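Long-range contact in YjbQ family protein (Sulfolobus tokodaii, PDB 1VE0), which is of unknown function but binds zinc and belongs to the UPF0047 (YjbQ) family: residues A[46-51]-A[114-119]. Sequence-based numbering, arbitrary orientation.
Sequences CAIIIN and IILLEF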
loop_
_atom_site.group_PDB
_atom_site.type_symbol
_atom_site.label_atom_id
_atom_site.label_comp_id
_atom_site.label_asym_id
_atom_site.label_seq_id
_atom_site.Cartn_x
_atom_site.Cartn_y
_atom_site.Cartn_z
ATOM N N CYS A 46 8.779 -4.552 9.756
ATOM C CA CYS A 46 7.445 -4.891 10.243
ATOM C C CYS A 46 6.524 -4.067 9.337
ATOM O O CYS A 46 6.984 -3.113 8.705
ATOM C CB CYS A 46 7.280 -4.570 11.749
ATOM S SG CYS A 46 7.396 -2.855 12.267
ATOM N N ALA A 47 5.259 -4.458 9.219
ATOM C CA ALA A 47 4.332 -3.740 8.357
ATOM C C ALA A 47 2.968 -3.533 9.000
ATOM O O ALA A 47 2.680 -4.090 10.066
ATOM C CB ALA A 47 4.176 -4.487 7.044
ATOM N N ILE A 48 2.138 -2.722 8.342
ATOM C CA ILE A 48 0.791 -2.406 8.825
ATOM C C ILE A 48 -0.224 -2.847 7.775
ATOM O O ILE A 48 -0.027 -2.617 6.583
ATOM C CB ILE A 48 0.595 -0.860 9.049
ATOM C CG1 ILE A 48 1.522 -0.341 10.163
ATOM C CG2 ILE A 48 -0.863 -0.550 9.391
ATOM C CD1 ILE A 48 1.235 -0.903 11.561
ATOM N N ILE A 49 -1.290 -3.507 8.215
ATOM C CA ILE A 49 -2.355 -3.936 7.317
ATOM C C ILE A 49 -3.649 -3.610 8.035
ATOM O O ILE A 49 -3.635 -3.418 9.253
ATOM C CB ILE A 49 -2.386 -5.480 7.056
ATOM C CG1 ILE A 49 -2.696 -6.232 8.362
ATOM C CG2 ILE A 49 -1.068 -5.962 6.462
ATOM C CD1 ILE A 49 -2.858 -7.733 8.182
ATOM N N ILE A 50 -4.743 -3.504 7.279
ATOM C CA ILE A 50 -6.068 -3.280 7.857
ATOM C C ILE A 50 -6.854 -4.525 7.463
ATOM O O ILE A 50 -7.149 -4.721 6.286
ATOM C CB ILE A 50 -6.817 -2.063 7.254
ATOM C CG1 ILE A 50 -5.962 -0.802 7.330
ATOM C CG2 ILE A 50 -8.147 -1.841 8.010
ATOM C CD1 ILE A 50 -5.495 -0.449 8.727
ATOM N N ASN A 51 -7.178 -5.380 8.432
ATOM C CA ASN A 51 -7.937 -6.576 8.115
ATOM C C ASN A 51 -8.629 -7.185 9.333
ATOM O O ASN A 51 -8.729 -6.546 10.370
ATOM C CB ASN A 51 -7.030 -7.598 7.425
ATOM C CG ASN A 51 -7.759 -8.364 6.338
ATOM O OD1 ASN A 51 -8.416 -9.366 6.610
ATOM N ND2 ASN A 51 -7.670 -7.876 5.099
ATOM N N ILE A 114 -6.873 -2.590 12.806
ATOM C CA ILE A 114 -5.568 -2.115 12.377
ATOM C C ILE A 114 -4.605 -3.120 12.987
ATOM O O ILE A 114 -4.587 -3.313 14.195
ATOM C CB ILE A 114 -5.321 -0.704 12.908
ATOM C CG1 ILE A 114 -6.436 0.219 12.384
ATOM C CG2 ILE A 114 -3.932 -0.204 12.450
ATOM C CD1 ILE A 114 -6.391 1.629 12.930
ATOM N N ILE A 115 -3.818 -3.773 12.144
ATOM C CA ILE A 115 -2.905 -4.801 12.622
ATOM C C ILE A 115 -1.432 -4.567 12.317
ATOM O O ILE A 115 -1.076 -4.204 11.193
ATOM C CB ILE A 115 -3.312 -6.164 12.006
ATOM C CG1 ILE A 115 -4.737 -6.520 12.447
ATOM C CG2 ILE A 115 -2.311 -7.242 12.397
ATOM C CD1 ILE A 115 -5.408 -7.556 11.579
ATOM N N LEU A 116 -0.571 -4.772 13.317
ATOM C CA LEU A 116 0.872 -4.651 13.081
ATOM C C LEU A 116 1.400 -6.069 12.846
ATOM O O LEU A 116 1.135 -6.963 13.637
ATOM C CB LEU A 116 1.591 -4.028 14.285
ATOM C CG LEU A 116 3.126 -4.183 14.315
ATOM C CD1 LEU A 116 3.761 -3.449 13.151
ATOM C CD2 LEU A 116 3.661 -3.635 15.620
ATOM N N LEU A 117 2.127 -6.275 11.748
ATOM C CA LEU A 117 2.692 -7.585 11.430
ATOM C C LEU A 117 4.197 -7.479 11.637
ATOM O O LEU A 117 4.852 -6.603 11.072
ATOM C CB LEU A 117 2.375 -8.002 9.979
ATOM C CG LEU A 117 0.901 -8.295 9.617
ATOM C CD1 LEU A 117 0.827 -8.752 8.149
ATOM C CD2 LEU A 117 0.328 -9.396 10.530
ATOM N N GLU A 118 4.722 -8.369 12.470
ATOM C CA GLU A 118 6.138 -8.406 12.833
ATOM C C GLU A 118 6.799 -9.604 12.161
ATOM O O GLU A 118 6.271 -10.712 12.200
ATOM C CB GLU A 118 6.234 -8.519 14.362
ATOM C CG GLU A 118 7.609 -8.810 14.947
ATOM C CD GLU A 118 8.590 -7.682 14.749
ATOM O OE1 GLU A 118 9.145 -7.581 13.632
ATOM O OE2 GLU A 118 8.797 -6.892 15.705
ATOM N N PHE A 119 7.955 -9.376 11.541
ATOM C CA PHE A 119 8.679 -10.441 10.865
ATOM C C PHE A 119 10.113 -10.552 11.366
ATOM O O PHE A 119 10.854 -11.407 10.903
ATOM C CB PHE A 119 8.696 -10.198 9.349
ATOM C CG PHE A 119 7.336 -9.917 8.769
ATOM C CD1 PHE A 119 6.987 -8.630 8.377
ATOM C CD2 PHE A 119 6.393 -10.930 8.657
ATOM C CE1 PHE A 119 5.715 -8.356 7.882
ATOM C CE2 PHE A 119 5.113 -10.666 8.165
ATOM C CZ PHE A 119 4.779 -9.378 7.779
#
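Strands 46-51 and 114-118 show how an antiparallel pair sorts its work, with backbone polarity settled in the plane and apolar side chains sent to two faces. Four backbone hydrogen bonds join them, two at each hydrogen-bonded pair. At Ala47 and Leu117, the N-H of Leu117 meets Ala47 O at 2.8 Å, almost straight at 176°, and Ala47 N returns a bond to Leu117 O. Ile49 and Ile115 repeat the exchange, Ile115 N to Ile49 O at 2.9 Å. Between these two pairs Ile115 O, already taking the N-H of Ile49, also receives a CA-H...O contact from Ile48 CA at 3.5 Å.

Apolar packing on one face centres on Ile49. Its CG1 sits in the crowded position between backbone N and carbonyl carbon (chi1 64°), which brings it to 3.7 Å from Ile115 CB, while CG2 and CD1 both touch Leu117 CD1, the two side chains crossing at about a right angle. An alanine here, lacking CG1, CG2 and CD1, would probably lose the packing against Ile115 and Leu117 and weaken the contacts with Phe61 of helix 55-68 and Ile93 of helix 84-93. Farther along this side, Phe119 sets CE1 4.2 Å from Ala47 CB.

On the other face Leu116 CD1 lies between two neighbours, 3.8 Å from Cys46 SG and 3.9 Å from Ile48 CD1, and Ile50 CD1 lies beside Ile114 CG1.

The polar ends find partners outside the pair: Glu118 OE1 accepts a hydrogen bond from Asp120 N and OE2 makes a salt bridge with Arg125, whereas Asn51 OD1 bonds ND1 of zinc-binding His87 of the second subunit. Strand 113-118 is the middle strand of the three-stranded sheet, with 17-20 on its other side. The chemistry thus implies a buried apolar ladder held by four near-straight backbone bonds, with a polar residue near each end; Asn51 is consistent with second-shell positioning of a zinc ligand across the subunit interface.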